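Local atomic coordinates of 6-aminohexanoate-cyclic-dimer hydrolase (Arthrobacter sp., PDB entry 3A2Q), a protein that hydrolyses the cyclic dimer of 6-aminohexanoate, a by-product of nylon-6 manufacture, opening one amide bond to give the linear dimer. Residues 10-24 and 57-69. The protein carries 1 engineered substitution. Sequence-based numbering, arbitrary orientation.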
ATOM      1  N   ALA A  10     -16.873   3.674   2.699  1.00 37.34           N
ATOM      2  CA  ALA A  10     -16.860   4.195   4.062  1.00 36.06           C
ATOM      3  C   ALA A  10     -17.761   5.411   4.253  1.00 36.71           C
ATOM      4  O   ALA A  10     -18.433   5.534   5.276  1.00 38.94           O
ATOM      5  CB  ALA A  10     -15.433   4.532   4.480  1.00 31.27           C
ATOM      6  N   THR A  11     -17.771   6.305   3.270  1.00 35.84           N
ATOM      7  CA  THR A  11     -18.592   7.503   3.351  1.00 37.54           C
ATOM      8  C   THR A  11     -20.077   7.145   3.419  1.00 39.24           C
ATOM      9  O   THR A  11     -20.819   7.700   4.231  1.00 39.42           O
ATOM     10  CB  THR A  11     -18.352   8.422   2.139  1.00 39.93           C
ATOM     11  OG1 THR A  11     -16.973   8.813   2.107  1.00 38.78           O
ATOM     12  CG2 THR A  11     -19.225   9.665   2.232  1.00 35.18           C
ATOM     13  N   ALA A  12     -20.506   6.216   2.571  1.00 37.67           N
ATOM     14  CA  ALA A  12     -21.904   5.799   2.551  1.00 37.73           C
ATOM     15  C   ALA A  12     -22.268   5.028   3.817  1.00 38.67           C
ATOM     16  O   ALA A  12     -23.373   5.171   4.338  1.00 39.27           O
ATOM     17  CB  ALA A  12     -22.184   4.951   1.317  1.00 36.74           C
ATOM     18  N   GLN A  13     -21.342   4.214   4.311  1.00 38.96           N
ATOM     19  CA  GLN A  13     -21.589   3.442   5.524  1.00 39.06           C
ATOM     20  C   GLN A  13     -21.700   4.342   6.743  1.00 41.60           C
ATOM     21  O   GLN A  13     -22.456   4.053   7.670  1.00 42.63           O
ATOM     22  CB  GLN A  13     -20.476   2.426   5.754  1.00 37.49           C
ATOM     23  CG  GLN A  13     -20.542   1.232   4.834  1.00 34.45           C
ATOM     24  CD  GLN A  13     -19.519   0.185   5.191  1.00 34.48           C
ATOM     25  OE1 GLN A  13     -19.294  -0.095   6.366  1.00 35.92           O
ATOM     26  NE2 GLN A  13     -18.899  -0.410   4.179  1.00 37.17           N
ATOM     27  N   ALA A  14     -20.933   5.427   6.741  1.00 40.93           N
ATOM     28  CA  ALA A  14     -20.956   6.373   7.845  1.00 42.36           C
ATOM     29  C   ALA A  14     -22.296   7.097   7.851  1.00 43.15           C
ATOM     30  O   ALA A  14     -22.868   7.353   8.910  1.00 44.51           O
ATOM     31  CB  ALA A  14     -19.818   7.373   7.703  1.00 41.71           C
ATOM     32  N   GLU A  15     -22.791   7.420   6.660  1.00 44.29           N
ATOM     33  CA  GLU A  15     -24.066   8.113   6.523  1.00 47.47           C
ATOM     34  C   GLU A  15     -25.242   7.235   6.933  1.00 48.79           C
ATOM     35  O   GLU A  15     -26.219   7.727   7.491  1.00 48.32           O
ATOM     36  CB  GLU A  15     -24.253   8.598   5.084  1.00 48.77           C
ATOM     37  CG  GLU A  15     -23.466   9.857   4.763  1.00 62.87           C
ATOM     38  CD  GLU A  15     -23.544  10.247   3.298  1.00 72.34           C
ATOM     39  OE1 GLU A  15     -24.668  10.331   2.758  1.00 79.94           O
ATOM     40  OE2 GLU A  15     -22.478  10.478   2.687  1.00 77.10           O
ATOM     41  N   LEU A  16     -25.155   5.938   6.656  1.00 49.26           N
ATOM     42  CA  LEU A  16     -26.229   5.028   7.028  1.00 51.23           C
ATOM     43  C   LEU A  16     -26.373   5.018   8.543  1.00 51.26           C
ATOM     44  O   LEU A  16     -27.473   4.867   9.069  1.00 52.34           O
ATOM     45  CB  LEU A  16     -25.948   3.612   6.514  1.00 51.89           C
ATOM     46  CG  LEU A  16     -26.121   3.397   5.005  1.00 53.59           C
ATOM     47  CD1 LEU A  16     -25.786   1.958   4.649  1.00 56.38           C
ATOM     48  CD2 LEU A  16     -27.552   3.723   4.601  1.00 57.17           C
ATOM     49  N   VAL A  17     -25.256   5.194   9.241  1.00 50.94           N
ATOM     50  CA  VAL A  17     -25.267   5.216  10.697  1.00 51.91           C
ATOM     51  C   VAL A  17     -25.740   6.573  11.209  1.00 53.34           C
ATOM     52  O   VAL A  17     -26.512   6.648  12.164  1.00 53.45           O
ATOM     53  CB  VAL A  17     -23.865   4.931  11.273  1.00 50.12           C
ATOM     54  CG1 VAL A  17     -23.875   5.117  12.785  1.00 52.67           C
ATOM     55  CG2 VAL A  17     -23.439   3.513  10.920  1.00 47.02           C
ATOM     56  N   ARG A  18     -25.274   7.640  10.566  1.00 54.32           N
ATOM     57  CA  ARG A  18     -25.642   9.000  10.952  1.00 56.61           C
ATOM     58  C   ARG A  18     -27.120   9.223  10.655  1.00 57.34           C
ATOM     59  O   ARG A  18     -27.844   9.833  11.447  1.00 56.95           O
ATOM     60  CB  ARG A  18     -24.816  10.012  10.158  1.00 57.24           C
ATOM     61  CG  ARG A  18     -24.750  11.395  10.779  1.00 61.67           C
ATOM     62  CD  ARG A  18     -24.361  12.447   9.746  1.00 66.75           C
ATOM     63  NE  ARG A  18     -23.431  11.939   8.737  1.00 75.03           N
ATOM     64  CZ  ARG A  18     -22.231  11.428   8.997  1.00 76.62           C
ATOM     65  NH1 ARG A  18     -21.790  11.348  10.246  1.00 77.87           N
ATOM     66  NH2 ARG A  18     -21.469  10.992   8.003  1.00 74.69           N
ATOM     67  N   SER A  19     -27.549   8.722   9.500  1.00 58.42           N
ATOM     68  CA  SER A  19     -28.931   8.838   9.048  1.00 59.18           C
ATOM     69  C   SER A  19     -29.895   8.108   9.973  1.00 60.02           C
ATOM     70  O   SER A  19     -31.049   8.512  10.133  1.00 62.01           O
ATOM     71  CB  SER A  19     -29.063   8.272   7.631  1.00 58.61           C
ATOM     72  OG  SER A  19     -30.419   8.191   7.239  1.00 62.37           O
ATOM     73  N   GLY A  20     -29.416   7.028  10.580  1.00 60.67           N
ATOM     74  CA  GLY A  20     -30.256   6.256  11.474  1.00 60.92           C
ATOM     75  C   GLY A  20     -30.721   4.961  10.839  1.00 61.34           C
ATOM     76  O   GLY A  20     -31.193   4.064  11.530  1.00 61.83           O
ATOM     77  N   GLU A  21     -30.590   4.858   9.519  1.00 61.06           N
ATOM     78  CA  GLU A  21     -31.001   3.647   8.824  1.00 61.45           C
ATOM     79  C   GLU A  21     -30.432   2.425   9.521  1.00 60.79           C
ATOM     80  O   GLU A  21     -31.144   1.460   9.769  1.00 62.32           O
ATOM     81  CB  GLU A  21     -30.510   3.641   7.382  1.00 65.24           C
ATOM     82  CG  GLU A  21     -31.226   4.594   6.454  1.00 72.23           C
ATOM     83  CD  GLU A  21     -31.281   4.048   5.040  1.00 79.19           C
ATOM     84  OE1 GLU A  21     -31.498   4.835   4.099  1.00 83.29           O
ATOM     85  OE2 GLU A  21     -31.130   2.818   4.865  1.00 80.32           O
ATOM     86  N   ILE A  22     -29.144   2.480   9.843  1.00 59.04           N
ATOM     87  CA  ILE A  22     -28.468   1.374  10.505  1.00 59.32           C
ATOM     88  C   ILE A  22     -27.861   1.808  11.834  1.00 57.79           C
ATOM     89  O   ILE A  22     -27.531   2.978  12.031  1.00 58.21           O
ATOM     90  CB  ILE A  22     -27.341   0.808   9.613  1.00 60.90           C
ATOM     91  CG1 ILE A  22     -27.914   0.380   8.261  1.00 64.31           C
ATOM     92  CG2 ILE A  22     -26.680  -0.382  10.297  1.00 62.86           C
ATOM     93  CD1 ILE A  22     -26.868  -0.153   7.303  1.00 67.66           C
ATOM     94  N   SER A  23     -27.713   0.851  12.742  1.00 56.94           N
ATOM     95  CA  SER A  23     -27.130   1.109  14.047  1.00 56.85           C
ATOM     96  C   SER A  23     -25.643   0.772  14.003  1.00 56.92           C
ATOM     97  O   SER A  23     -25.198   0.036  13.125  1.00 57.63           O
ATOM     98  CB  SER A  23     -27.821   0.252  15.108  1.00 55.17           C
ATOM     99  OG  SER A  23     -27.204   0.410  16.369  1.00 61.11           O
ATOM    100  N   ARG A  24     -24.881   1.306  14.952  1.00 56.14           N
ATOM    101  CA  ARG A  24     -23.446   1.043  15.006  1.00 55.21           C
ATOM    102  C   ARG A  24     -23.186  -0.433  15.271  1.00 54.58           C
ATOM    103  O   ARG A  24     -22.203  -1.003  14.790  1.00 54.29           O
ATOM    104  CB  ARG A  24     -22.791   1.871  16.111  1.00 54.19           C
ATOM    105  CG  ARG A  24     -22.999   3.362  15.965  1.00 55.07           C
ATOM    106  CD  ARG A  24     -22.275   4.121  17.059  1.00 51.85           C
ATOM    107  NE  ARG A  24     -22.427   5.562  16.894  1.00 53.07           N
ATOM    108  CZ  ARG A  24     -21.792   6.469  17.629  1.00 53.26           C
ATOM    109  NH1 ARG A  24     -20.956   6.083  18.583  1.00 50.85           N
ATOM    110  NH2 ARG A  24     -21.993   7.759  17.405  1.00 55.54           N
ATOM    111  N   SER A  57     -16.818   1.168  19.192  1.00 41.78           N
ATOM    112  CA  SER A  57     -18.047   1.510  18.486  1.00 43.26           C
ATOM    113  C   SER A  57     -19.027   2.276  19.368  1.00 45.07           C
ATOM    114  O   SER A  57     -19.687   3.213  18.914  1.00 45.32           O
ATOM    115  CB  SER A  57     -18.724   0.252  17.951  1.00 40.90           C
ATOM    116  OG  SER A  57     -19.915   0.587  17.259  1.00 44.72           O
ATOM    117  N   GLU A  58     -19.123   1.873  20.628  1.00 48.05           N
ATOM    118  CA  GLU A  58     -20.031   2.530  21.557  1.00 50.82           C
ATOM    119  C   GLU A  58     -19.583   3.962  21.837  1.00 50.28           C
ATOM    120  O   GLU A  58     -20.408   4.858  22.006  1.00 53.57           O
ATOM    121  CB  GLU A  58     -20.100   1.743  22.870  1.00 55.08           C
ATOM    122  CG  GLU A  58     -20.491   0.280  22.698  1.00 60.44           C
ATOM    123  CD  GLU A  58     -20.554  -0.476  24.017  1.00 64.89           C
ATOM    124  OE1 GLU A  58     -19.549  -0.476  24.761  1.00 63.36           O
ATOM    125  OE2 GLU A  58     -21.610  -1.074  24.306  1.00 67.65           O
ATOM    126  N   LEU A  59     -18.271   4.171  21.863  1.00 49.96           N
ATOM    127  CA  LEU A  59     -17.698   5.484  22.146  1.00 47.94           C
ATOM    128  C   LEU A  59     -17.383   6.325  20.904  1.00 47.64           C
ATOM    129  O   LEU A  59     -17.267   7.547  20.992  1.00 47.29           O
ATOM    130  CB  LEU A  59     -16.424   5.301  22.975  1.00 47.40           C
ATOM    131  CG  LEU A  59     -16.574   4.445  24.236  1.00 48.63           C
ATOM    132  CD1 LEU A  59     -15.208   4.125  24.817  1.00 43.60           C
ATOM    133  CD2 LEU A  59     -17.439   5.180  25.252  1.00 51.35           C
ATOM    134  N   ALA A  60     -17.254   5.670  19.754  1.00 46.53           N
ATOM    135  CA  ALA A  60     -16.923   6.348  18.501  1.00 44.98           C
ATOM    136  C   ALA A  60     -17.722   7.617  18.224  1.00 45.10           C
ATOM    137  O   ALA A  60     -18.915   7.685  18.507  1.00 46.79           O
ATOM    138  CB  ALA A  60     -17.076   5.379  17.333  1.00 44.07           C
ATOM    139  N   SER A  61     -17.049   8.617  17.661  1.00 44.10           N
ATOM    140  CA  SER A  61     -17.673   9.893  17.315  1.00 43.41           C
ATOM    141  C   SER A  61     -16.864  10.603  16.229  1.00 42.31           C
ATOM    142  O   SER A  61     -15.634  10.608  16.267  1.00 43.66           O
ATOM    143  CB  SER A  61     -17.768  10.793  18.548  1.00 47.18           C
ATOM    144  OG  SER A  61     -16.484  11.101  19.061  1.00 49.09           O
ATOM    145  N   GLY A  62     -17.562  11.208  15.272  1.00 41.70           N
ATOM    146  CA  GLY A  62     -16.891  11.905  14.189  1.00 41.70           C
ATOM    147  C   GLY A  62     -17.533  11.639  12.837  1.00 43.08           C
ATOM    148  O   GLY A  62     -18.589  11.010  12.766  1.00 43.02           O
ATOM    149  N   PRO A  63     -16.915  12.105  11.739  1.00 40.70           N
ATOM    150  CA  PRO A  63     -17.432  11.915  10.377  1.00 39.65           C
ATOM    151  C   PRO A  63     -17.554  10.457   9.924  1.00 37.93           C
ATOM    152  O   PRO A  63     -18.200  10.173   8.921  1.00 39.88           O
ATOM    153  CB  PRO A  63     -16.445  12.705   9.514  1.00 39.68           C
ATOM    154  CG  PRO A  63     -15.174  12.688  10.329  1.00 41.22           C
ATOM    155  CD  PRO A  63     -15.678  12.908  11.726  1.00 41.17           C
ATOM    156  N   PHE A  64     -16.923   9.544  10.654  1.00 38.00           N
ATOM    157  CA  PHE A  64     -16.977   8.123  10.315  1.00 38.13           C
ATOM    158  C   PHE A  64     -17.270   7.267  11.544  1.00 37.31           C
ATOM    159  O   PHE A  64     -16.848   6.115  11.623  1.00 37.51           O
ATOM    160  CB  PHE A  64     -15.653   7.685   9.679  1.00 31.82           C
ATOM    161  CG  PHE A  64     -15.416   8.274   8.322  1.00 35.93           C
ATOM    162  CD1 PHE A  64     -16.015   7.718   7.194  1.00 34.10           C
ATOM    163  CD2 PHE A  64     -14.627   9.411   8.171  1.00 33.69           C
ATOM    164  CE1 PHE A  64     -15.835   8.288   5.937  1.00 32.79           C
ATOM    165  CE2 PHE A  64     -14.443   9.987   6.918  1.00 36.04           C
ATOM    166  CZ  PHE A  64     -15.048   9.424   5.798  1.00 34.06           C
ATOM    167  N   ALA A  65     -18.004   7.830  12.497  1.00 39.68           N
ATOM    168  CA  ALA A  65     -18.339   7.105  13.718  1.00 40.35           C
ATOM    169  C   ALA A  65     -18.975   5.746  13.419  1.00 42.67           C
ATOM    170  O   ALA A  65     -19.987   5.665  12.723  1.00 42.30           O
ATOM    171  CB  ALA A  65     -19.278   7.941  14.581  1.00 43.97           C
ATOM    172  N   GLY A  66     -18.365   4.683  13.940  1.00 42.59           N
ATOM    173  CA  GLY A  66     -18.894   3.344  13.739  1.00 43.13           C
ATOM    174  C   GLY A  66     -18.365   2.561  12.549  1.00 43.31           C
ATOM    175  O   GLY A  66     -18.597   1.355  12.451  1.00 42.95           O
ATOM    176  N   VAL A  67     -17.654   3.224  11.643  1.00 41.37           N
ATOM    177  CA  VAL A  67     -17.128   2.535  10.470  1.00 38.25           C
ATOM    178  C   VAL A  67     -15.873   1.743  10.801  1.00 37.49           C
ATOM    179  O   VAL A  67     -14.907   2.279  11.342  1.00 37.42           O
ATOM    180  CB  VAL A  67     -16.804   3.516   9.332  1.00 34.68           C
ATOM    181  CG1 VAL A  67     -16.351   2.739   8.098  1.00 32.15           C
ATOM    182  CG2 VAL A  67     -18.027   4.363   9.009  1.00 34.47           C
ATOM    183  N   PRO A  68     -15.871   0.442  10.475  1.00 37.57           N
ATOM    184  CA  PRO A  68     -14.719  -0.418  10.749  1.00 35.45           C
ATOM    185  C   PRO A  68     -13.594  -0.224   9.740  1.00 31.05           C
ATOM    186  O   PRO A  68     -13.837   0.158   8.593  1.00 31.95           O
ATOM    187  CB  PRO A  68     -15.305  -1.834  10.657  1.00 32.18           C
ATOM    188  CG  PRO A  68     -16.802  -1.632  10.740  1.00 38.37           C
ATOM    189  CD  PRO A  68     -17.008  -0.359   9.995  1.00 37.91           C
ATOM    190  N   TYR A  69     -12.365  -0.489  10.176  1.00 32.39           N
ATOM    191  CA  TYR A  69     -11.199  -0.400   9.303  1.00 31.78           C
ATOM    192  C   TYR A  69     -10.182  -1.429   9.771  1.00 31.25           C
ATOM    193  O   TYR A  69     -10.240  -1.899  10.909  1.00 31.55           O
ATOM    194  CB  TYR A  69     -10.594   1.014   9.322  1.00 28.27           C
ATOM    195  CG  TYR A  69      -9.561   1.268  10.392  1.00 32.77           C
ATOM    196  CD1 TYR A  69      -8.199   1.162  10.113  1.00 30.12           C
ATOM    197  CD2 TYR A  69      -9.941   1.641  11.682  1.00 34.05           C
ATOM    198  CE1 TYR A  69      -7.238   1.429  11.088  1.00 31.22           C
ATOM    199  CE2 TYR A  69      -8.989   1.908  12.664  1.00 31.81           C
ATOM    200  CZ  TYR A  69      -7.641   1.802  12.360  1.00 34.18           C
ATOM    201  OH  TYR A  69      -6.700   2.072  13.325  1.00 33.27           O
TER
HETATM  202  O   HOH W   1     -21.295   7.448  11.530  1.00 41.27           O
HETATM  203  O   HOH W   2     -19.890   0.143  14.769  1.00 39.30           O
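Ala14 lies where helix 10-19 comes closest to the loop leading into strand 68-72: its CB is 3.7 Å from Val67 CG2 and 3.5 Å from Pro63 O. With CG1 anti to the backbone N (chi1 -176°), Val67 divides its branches, CG2 against Ala14 and CG1 4.1 Å from Ala10 CB. Phe64 meets the helix with its ring edge, CE1 lying 3.8 Å from Thr11 N, close to the ring plane, while the ring also stacks on Phe112. Two consecutive beta turns, type I from Gly62 to Ala65 and type II from Phe64 to Val67, fold this loop against the N-terminal helix of the amidase-family chain before the chain continues into strand 68-72 of the mixed sheet. The other side is more polar: there Arg24 runs extended from CG to NE, and its NH1 donates to Ser57 O at 3.2 Å, nearly in the guanidinium plane; a weak, bent bond (122°) joins the same NH1 to Ala60 O, past the end of helix 50-59. Ala65 CB sits over one guanidinium face, off centre. A leucine in place of Arg24 would probably leave the carbonyls of Ser57 and Ala60 without this shared donor. Water bridges Ala14 O to Ala65 O, and a second water links Arg24 O, Ser57 OG and Gly66 O. At the solvent side, exposed Arg18 reaches the O of exposed Pro63 with NH2 through a long, weak bond of 3.5 Å.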